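Local coordinates for protein phthiocerol synthesis polyketide synthase type I PpsC (PDB 7AHB) that takes part in phthiocerol synthesis as a modular-type polyketide synthase, its acyltransferase domain probably selecting and loading the acyl extender units, at residues 174-179 / 198-203; 179-184 / 221-226; 194-199 / 213-218. All coordinates share one frame; numbering follows the deposited sequence.

Contact 1: 174-179 / 198-203; sequences GTMALL and LGIYAS
Met-176 and Gly-199 lie with their CA atoms 7.8 Å apart, and Leu-178 and Ala-202 with theirs 8.6 Å apart, separations too wide for neighbouring strands. Strand 207-211 runs between 175-179 and 197-201 and is antiparallel to both, so these two strands point the same way. They belong to a four-stranded antiparallel sheet with the order 2-3-1-4 and two helices on the connections, which is the ferredoxin-like topology of the small subdomain in this acyltransferase family. With the middle strand in between, contact is made by side chains rising from one face of the sheet. Met-176 is extended as far as its sulfur, and its last torsion (chi3 83°) turns the methyl across toward the second strand. There CE lies against the bare CA of Gly-199, 4.2 Å away, and meets Ile-200 CG1 at 4.3 Å. Gly-199 and Ile-200 together face Val-208 in a classic beta bulge, and the bulge puts both residues within reach of the one methyl. Ile-200 also touches His-137, within the GxSxG pattern of a probable nucleophile elbow, so this face of the sheet packs toward the likely active site. Thr-175 and Ala-177 point to the other face, against helix 213-225. Farther along, beside Ala-202, a thiocyanate ion is bound about 4 Å from that side chain. The CB of Leu-178 does not aim at segment 198-203, but with CG anti to the backbone N (chi1 -179°) the end of the chain comes nearer, CD1 to 4.5 Å from Ala-202 CB.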
loop_
_atom_site.group_PDB
_atom_site.type_symbol
_atom_site.label_atom_id
_atom_site.label_comp_id
_atom_site.label_asym_id
_atom_site.label_seq_id
_atom_site.Cartn_x
_atom_site.Cartn_y
_atom_site.Cartn_z
ATOM N N GLY A 174 1.067 16.692 10.197
ATOM C CA GLY A 174 1.749 16.460 8.940
ATOM C C GLY A 174 0.760 16.034 7.885
ATOM O O GLY A 174 -0.386 15.684 8.182
ATOM N N THR A 175 1.211 16.083 6.636
ATOM C CA THR A 175 0.426 15.562 5.525
ATOM C C THR A 175 1.396 15.321 4.378
ATOM O O THR A 175 2.615 15.460 4.534
ATOM C CB THR A 175 -0.735 16.497 5.157
ATOM O OG1 THR A 175 -1.601 15.826 4.230
ATOM C CG2 THR A 175 -0.238 17.792 4.562
ATOM N N MET A 176 0.861 14.943 3.225
ATOM C CA MET A 176 1.689 14.721 2.050
ATOM C C MET A 176 0.962 15.291 0.847
ATOM O O MET A 176 -0.225 15.612 0.917
ATOM C CB MET A 176 1.989 13.240 1.831
ATOM C CG MET A 176 2.500 12.536 3.056
ATOM S SD MET A 176 2.809 10.746 2.678
ATOM C CE MET A 176 4.342 10.815 1.999
ATOM N N ALA A 177 1.683 15.404 -0.266
ATOM C CA ALA A 177 1.118 15.964 -1.487
ATOM C C ALA A 177 1.720 15.255 -2.687
ATOM O O ALA A 177 2.928 15.005 -2.722
ATOM C CB ALA A 177 1.382 17.459 -1.594
ATOM N N LEU A 178 0.874 14.952 -3.667
ATOM C CA LEU A 178 1.317 14.363 -4.925
ATOM C C LEU A 178 1.565 15.487 -5.921
ATOM O O LEU A 178 0.690 16.330 -6.135
ATOM C CB LEU A 178 0.265 13.397 -5.466
ATOM C CG LEU A 178 0.568 12.671 -6.778
ATOM C CD1 LEU A 178 1.675 11.668 -6.643
ATOM C CD2 LEU A 178 -0.712 11.977 -7.278
ATOM N N LEU A 179 2.751 15.494 -6.531
ATOM C CA LEU A 179 3.144 16.553 -7.454
ATOM C C LEU A 179 3.458 15.962 -8.823
ATOM O O LEU A 179 4.026 14.873 -8.920
ATOM C CB LEU A 179 4.376 17.297 -6.940
ATOM C CG LEU A 179 4.537 17.514 -5.446
ATOM C CD1 LEU A 179 5.904 18.154 -5.156
ATOM C CD2 LEU A 179 3.412 18.386 -4.917
ATOM N N LEU A 198 11.209 14.359 0.302
ATOM C CA LEU A 198 10.701 13.535 -0.788
ATOM C C LEU A 198 10.209 12.233 -0.157
ATOM O O LEU A 198 11.007 11.466 0.382
ATOM C CB LEU A 198 11.793 13.272 -1.824
ATOM C CG LEU A 198 11.321 12.632 -3.122
ATOM C CD1 LEU A 198 12.276 12.961 -4.283
ATOM C CD2 LEU A 198 11.193 11.112 -2.971
ATOM N N GLY A 199 8.901 11.995 -0.184
ATOM C CA GLY A 199 8.326 10.868 0.533
ATOM C C GLY A 199 8.148 9.609 -0.285
ATOM O O GLY A 199 8.418 8.501 0.203
ATOM N N ILE A 200 7.705 9.760 -1.529
ATOM C CA ILE A 200 7.459 8.615 -2.398
ATOM C C ILE A 200 7.969 8.941 -3.789
ATOM O O ILE A 200 7.569 9.948 -4.381
ATOM C CB ILE A 200 5.968 8.227 -2.465
ATOM C CG1 ILE A 200 5.438 7.926 -1.054
ATOM C CG2 ILE A 200 5.769 7.010 -3.388
ATOM C CD1 ILE A 200 3.974 7.481 -1.022
ATOM N N TYR A 201 8.838 8.078 -4.320
ATOM C CA TYR A 201 9.156 8.097 -5.749
ATOM C C TYR A 201 8.013 7.357 -6.433
ATOM O O TYR A 201 8.015 6.119 -6.491
ATOM C CB TYR A 201 10.491 7.422 -6.031
ATOM C CG TYR A 201 11.695 8.022 -5.338
ATOM C CD1 TYR A 201 12.426 9.031 -5.930
ATOM C CD2 TYR A 201 12.101 7.560 -4.100
ATOM C CE1 TYR A 201 13.540 9.574 -5.300
ATOM C CE2 TYR A 201 13.213 8.082 -3.457
ATOM C CZ TYR A 201 13.934 9.085 -4.066
ATOM O OH TYR A 201 15.031 9.594 -3.430
ATOM N N ALA A 202 7.011 8.101 -6.926
ATOM C CA ALA A 202 5.806 7.430 -7.407
ATOM C C ALA A 202 5.973 6.874 -8.823
ATOM O O ALA A 202 5.521 5.761 -9.123
ATOM C CB ALA A 202 4.616 8.376 -7.354
ATOM N N SER A 203 6.599 7.618 -9.691
ATOM C CA SER A 203 6.780 7.241 -11.080
ATOM C C SER A 203 7.841 8.167 -11.659
ATOM O O SER A 203 8.338 9.058 -10.951
ATOM C CB SER A 203 5.479 7.361 -11.852
ATOM O OG SER A 203 5.166 8.710 -12.094
#

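Contact 2: 179-184 / 221-226; sequences LELDAE and DKVRQQ
An inverse gamma turn centred on Glu-180 follows strand 175-179 in the ferredoxin-like subdomain, and the leucines flanking it, Leu-179 and Leu-181, meet Val-223 near the C-terminal end of helix 213-225. The turn is closed by a weak bond of 2.9 Å from Leu-181 N to Leu-179 O. Both leucines converge on the same methyl of the helix, Val-223 CG2. Leu-181 and Val-223 reach for each other tip to tip, CD1 of the leucine lying 4.1 Å from CG2 of the valine. Val-223 has CG1 anti to its backbone N (chi1 172°), and the other branch, CG2, is the one presented to the turn. Leu-189 of helix 183-189 touches all three side chains, and Ala-230 of strand 230-232 adds to the packing on Leu-179 and Val-223, so the cluster joins both helices to the sheet. The backbone beyond the turn is held separately: Leu-181 O accepts a hydrogen bond from Thr-207 OG1, and Asp-182, at the N-cap of helix 183-189, uses OD1 to cap Ala-185 N. Seen from Val-223 CG2, Leu-179 CD2 (4.4 Å) and Leu-181 CD1 lie about 88° apart.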
loop_
_atom_site.group_PDB
_atom_site.type_symbol
_atom_site.label_atom_id
_atom_site.label_comp_id
_atom_site.label_asym_id
_atom_site.label_seq_id
_atom_site.Cartn_x
_atom_site.Cartn_y
_atom_site.Cartn_z
ATOM N N LEU A 179 2.751 15.494 -6.531
ATOM C CA LEU A 179 3.144 16.553 -7.454
ATOM C C LEU A 179 3.458 15.962 -8.823
ATOM O O LEU A 179 4.026 14.873 -8.920
ATOM C CB LEU A 179 4.376 17.297 -6.940
ATOM C CG LEU A 179 4.537 17.514 -5.446
ATOM C CD1 LEU A 179 5.904 18.154 -5.156
ATOM C CD2 LEU A 179 3.412 18.386 -4.917
ATOM N N GLU A 180 3.097 16.689 -9.879
ATOM C CA GLU A 180 3.427 16.287 -11.240
ATOM C C GLU A 180 4.845 16.766 -11.569
ATOM O O GLU A 180 5.069 17.579 -12.457
ATOM C CB GLU A 180 2.408 16.842 -12.224
ATOM C CG GLU A 180 2.635 16.366 -13.659
ATOM C CD GLU A 180 1.762 17.075 -14.668
ATOM O OE1 GLU A 180 1.079 18.078 -14.306
ATOM O OE2 GLU A 180 1.771 16.659 -15.853
ATOM N N LEU A 181 5.796 16.285 -10.770
ATOM C CA LEU A 181 7.214 16.558 -10.951
ATOM C C LEU A 181 7.981 15.261 -10.769
ATOM O O LEU A 181 7.561 14.386 -10.010
ATOM C CB LEU A 181 7.727 17.589 -9.952
ATOM C CG LEU A 181 7.126 18.993 -10.024
ATOM C CD1 LEU A 181 7.561 19.816 -8.811
ATOM C CD2 LEU A 181 7.497 19.663 -11.320
ATOM N N ASP A 182 9.114 15.141 -11.473
ATOM C CA ASP A 182 9.994 13.999 -11.279
ATOM C C ASP A 182 10.786 14.212 -9.998
ATOM O O ASP A 182 10.637 15.225 -9.306
ATOM C CB ASP A 182 10.875 13.776 -12.513
ATOM C CG ASP A 182 11.893 14.889 -12.763
ATOM O OD1 ASP A 182 12.232 15.660 -11.850
ATOM O OD2 ASP A 182 12.404 14.943 -13.910
ATOM N N ALA A 183 11.614 13.233 -9.650
ATOM C CA ALA A 183 12.284 13.265 -8.359
ATOM C C ALA A 183 13.236 14.447 -8.245
ATOM O O ALA A 183 13.273 15.097 -7.203
ATOM C CB ALA A 183 13.050 11.963 -8.120
ATOM N N GLU A 184 14.057 14.707 -9.275
ATOM C CA GLU A 184 15.061 15.762 -9.151
ATOM C C GLU A 184 14.413 17.144 -9.177
ATOM O O GLU A 184 14.891 18.072 -8.512
ATOM C CB GLU A 184 16.122 15.640 -10.254
ATOM C CG GLU A 184 15.658 15.730 -11.665
ATOM C CD GLU A 184 16.839 15.615 -12.666
ATOM O OE1 GLU A 184 18.009 15.526 -12.201
ATOM O OE2 GLU A 184 16.614 15.609 -13.908
ATOM N N ASP A 221 0.744 25.154 -3.687
ATOM C CA ASP A 221 0.422 26.384 -4.394
ATOM C C ASP A 221 1.532 26.756 -5.366
ATOM O O ASP A 221 1.260 27.115 -6.516
ATOM C CB ASP A 221 0.172 27.520 -3.411
ATOM C CG ASP A 221 -0.323 28.773 -4.108
ATOM O OD1 ASP A 221 -1.470 28.758 -4.615
ATOM O OD2 ASP A 221 0.455 29.738 -4.196
ATOM N N LYS A 222 2.792 26.655 -4.935
ATOM C CA LYS A 222 3.895 27.023 -5.822
ATOM C C LYS A 222 3.896 26.169 -7.087
ATOM O O LYS A 222 4.051 26.693 -8.201
ATOM C CB LYS A 222 5.225 26.908 -5.084
ATOM C CG LYS A 222 6.421 27.408 -5.906
ATOM C CD LYS A 222 7.669 27.564 -5.042
ATOM C CE LYS A 222 7.881 28.994 -4.590
ATOM N NZ LYS A 222 8.531 29.826 -5.645
ATOM N N VAL A 223 3.682 24.860 -6.943
ATOM C CA VAL A 223 3.639 23.987 -8.109
ATOM C C VAL A 223 2.518 24.405 -9.043
ATOM O O VAL A 223 2.696 24.455 -10.265
ATOM C CB VAL A 223 3.495 22.517 -7.682
ATOM C CG1 VAL A 223 3.257 21.650 -8.903
ATOM C CG2 VAL A 223 4.718 22.075 -6.887
ATOM N N ARG A 224 1.348 24.728 -8.487
ATOM C CA ARG A 224 0.241 25.170 -9.325
ATOM C C ARG A 224 0.539 26.512 -9.984
ATOM O O ARG A 224 0.246 26.705 -11.165
ATOM C CB ARG A 224 -1.035 25.253 -8.493
ATOM C CG ARG A 224 -1.555 23.909 -8.088
ATOM C CD ARG A 224 -2.791 24.052 -7.185
ATOM N NE ARG A 224 -3.320 22.739 -6.856
ATOM C CZ ARG A 224 -4.359 22.541 -6.060
ATOM N NH1 ARG A 224 -4.968 23.579 -5.504
ATOM N NH2 ARG A 224 -4.769 21.307 -5.821
ATOM N N GLN A 225 1.107 27.455 -9.237
ATOM C CA GLN A 225 1.411 28.761 -9.803
ATOM C C GLN A 225 2.519 28.698 -10.846
ATOM O O GLN A 225 2.601 29.571 -11.706
ATOM C CB GLN A 225 1.800 29.720 -8.684
ATOM C CG GLN A 225 0.647 30.005 -7.722
ATOM C CD GLN A 225 -0.509 30.716 -8.397
ATOM O OE1 GLN A 225 -0.306 31.621 -9.210
ATOM N NE2 GLN A 225 -1.733 30.300 -8.071
ATOM N N GLN A 226 3.380 27.694 -10.790
ATOM C CA GLN A 226 4.384 27.467 -11.820
ATOM C C GLN A 226 3.858 26.581 -12.940
ATOM O O GLN A 226 4.657 25.968 -13.661
ATOM C CB GLN A 226 5.636 26.875 -11.176
ATOM C CG GLN A 226 6.298 27.879 -10.214
ATOM C CD GLN A 226 7.487 27.309 -9.458
ATOM O OE1 GLN A 226 7.632 26.088 -9.328
ATOM N NE2 GLN A 226 8.357 28.201 -8.962
#

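Contact 3: 194-199 / 213-218; sequences PEVSLG and PLLIDE
Val-196 holds CG1 anti to its backbone N (chi1 175°), and this spreads its two methyls over two successive residues of helix 213-225. CG2 lies 3.9 Å from Leu-215 CB, while CG1 meets Ile-216 CD1 at 4.0 Å. Ile-216 does not aim its CB straight at segment 194-199; the bend at its second torsion (chi2 -55°) brings CD1 round to the valine. Leu-215 does point across, and its CD1 goes on to Glu-195, where it is 4.1 Å from CB and 4.0 Å from OE1. In each of these pairs the side chains cross obliquely. Val-196 stands just before strand 197-201, an edge strand of the ferredoxin-like sheet, and helix 213-225 packs on that sheet: Val-196 and Ile-216 both touch Ile-209 of strand 207-211, and Ile-216 reaches on to Thr-175 and Ala-177 of strand 175-179. Polar groups close by find partners elsewhere. Ser-197 OG is bonded to His-240 O and Asn-241 ND2, and Glu-218 OE2 to Tyr-193 OH. The valine and isoleucine are buried, whereas Glu-195 is exposed, and its approach to Leu-215 is van der Waals contact between a carboxylate oxygen and a methyl. Across these 157 Å² of buried surface, then, the two segments are joined by non-directional apolar packing, with the carboxylate at the solvent-facing margin.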
loop_
_atom_site.group_PDB
_atom_site.type_symbol
_atom_site.label_atom_id
_atom_site.label_comp_id
_atom_site.label_asym_id
_atom_site.label_seq_id
_atom_site.Cartn_x
_atom_site.Cartn_y
_atom_site.Cartn_z
ATOM N N PRO A 194 13.750 22.557 4.781
ATOM C CA PRO A 194 14.375 21.463 5.538
ATOM C C PRO A 194 13.393 20.533 6.233
ATOM O O PRO A 194 13.753 19.385 6.509
ATOM C CB PRO A 194 15.255 22.204 6.557
ATOM C CG PRO A 194 14.682 23.578 6.638
ATOM C CD PRO A 194 14.185 23.880 5.251
ATOM N N GLU A 195 12.176 20.983 6.535
ATOM C CA GLU A 195 11.185 20.155 7.205
ATOM C C GLU A 195 10.375 19.300 6.241
ATOM O O GLU A 195 9.649 18.409 6.689
ATOM C CB GLU A 195 10.231 21.042 8.027
ATOM C CG GLU A 195 10.950 21.828 9.130
ATOM C CD GLU A 195 10.038 22.744 9.902
ATOM O OE1 GLU A 195 8.887 22.370 10.163
ATOM O OE2 GLU A 195 10.471 23.860 10.244
ATOM N N VAL A 196 10.488 19.535 4.940
ATOM C CA VAL A 196 9.748 18.786 3.928
ATOM C C VAL A 196 10.692 17.799 3.273
ATOM O O VAL A 196 11.842 18.155 2.967
ATOM C CB VAL A 196 9.138 19.728 2.877
ATOM C CG1 VAL A 196 8.475 18.938 1.773
ATOM C CG2 VAL A 196 8.134 20.683 3.571
ATOM N N SER A 197 10.203 16.562 3.044
ATOM C CA SER A 197 11.000 15.505 2.436
ATOM C C SER A 197 10.382 15.002 1.133
ATOM O O SER A 197 9.184 15.152 0.888
ATOM C CB SER A 197 11.147 14.306 3.400
ATOM O OG SER A 197 9.874 13.720 3.634
ATOM N N LEU A 198 11.209 14.359 0.302
ATOM C CA LEU A 198 10.701 13.535 -0.788
ATOM C C LEU A 198 10.209 12.233 -0.157
ATOM O O LEU A 198 11.007 11.466 0.382
ATOM C CB LEU A 198 11.793 13.272 -1.824
ATOM C CG LEU A 198 11.321 12.632 -3.122
ATOM C CD1 LEU A 198 12.276 12.961 -4.283
ATOM C CD2 LEU A 198 11.193 11.112 -2.971
ATOM N N GLY A 199 8.901 11.995 -0.184
ATOM C CA GLY A 199 8.326 10.868 0.533
ATOM C C GLY A 199 8.148 9.609 -0.285
ATOM O O GLY A 199 8.418 8.501 0.203
ATOM N N PRO A 213 1.737 20.545 7.474
ATOM C CA PRO A 213 0.676 20.832 6.489
ATOM C C PRO A 213 0.721 22.233 5.917
ATOM O O PRO A 213 0.374 22.409 4.745
ATOM C CB PRO A 213 -0.621 20.580 7.275
ATOM C CG PRO A 213 -0.216 20.649 8.729
ATOM C CD PRO A 213 1.191 20.089 8.766
ATOM N N LEU A 214 1.104 23.238 6.712
ATOM C CA LEU A 214 1.205 24.592 6.177
ATOM C C LEU A 214 2.243 24.664 5.065
ATOM O O LEU A 214 2.073 25.404 4.087
ATOM C CB LEU A 214 1.572 25.581 7.285
ATOM C CG LEU A 214 0.477 25.916 8.306
ATOM C CD1 LEU A 214 0.926 26.986 9.312
ATOM C CD2 LEU A 214 -0.802 26.371 7.593
ATOM N N LEU A 215 3.336 23.912 5.209
ATOM C CA LEU A 215 4.411 23.941 4.220
ATOM C C LEU A 215 4.063 23.117 2.989
ATOM O O LEU A 215 4.427 23.490 1.871
ATOM C CB LEU A 215 5.710 23.456 4.855
ATOM C CG LEU A 215 6.195 24.290 6.037
ATOM C CD1 LEU A 215 7.351 23.649 6.714
ATOM C CD2 LEU A 215 6.583 25.727 5.577
ATOM N N ILE A 216 3.383 21.988 3.173
ATOM C CA ILE A 216 2.868 21.247 2.029
ATOM C C ILE A 216 1.882 22.101 1.245
ATOM O O ILE A 216 1.922 22.132 0.011
ATOM C CB ILE A 216 2.245 19.914 2.491
ATOM C CG1 ILE A 216 3.302 19.037 3.143
ATOM C CG2 ILE A 216 1.572 19.198 1.339
ATOM C CD1 ILE A 216 4.536 18.771 2.308
ATOM N N ASP A 217 0.988 22.815 1.941
ATOM C CA ASP A 217 0.064 23.692 1.235
ATOM C C ASP A 217 0.814 24.770 0.471
ATOM O O ASP A 217 0.430 25.128 -0.651
ATOM C CB ASP A 217 -0.922 24.329 2.218
ATOM C CG ASP A 217 -1.982 23.355 2.692
ATOM O OD1 ASP A 217 -2.024 22.226 2.170
ATOM O OD2 ASP A 217 -2.755 23.714 3.597
ATOM N N GLU A 218 1.855 25.338 1.077
ATOM C CA GLU A 218 2.650 26.347 0.374
ATOM C C GLU A 218 3.293 25.768 -0.884
ATOM O O GLU A 218 3.371 26.433 -1.925
ATOM C CB GLU A 218 3.709 26.916 1.324
ATOM C CG GLU A 218 4.825 27.670 0.678
ATOM C CD GLU A 218 5.733 28.340 1.690
ATOM O OE1 GLU A 218 5.341 28.392 2.870
ATOM O OE2 GLU A 218 6.825 28.848 1.301
#

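All three contacts lie in one ferredoxin-like subdomain, on the same side of the chain's centre. Contacts 1 and 3 have centres 9 Å apart and share strand 197-201; contacts 1 and 2 are 11 Å apart and share Leu-179; contacts 2 and 3 are 12 Å apart and use opposite ends of helix 213-225. Along the chain the order is 174-179, 179-184, 194-199 running into 198-203, 213-218 and 221-226. Contacts 2 and 3 pack that helix on its side of the sheet, building the subdomain's core, while contact 1, on the other face, lies toward the probable active site. Ala-177 CB, on the helix side, lies 3.4 Å from Ile-216 CG2, so contacts 1 and 3 meet through the sheet.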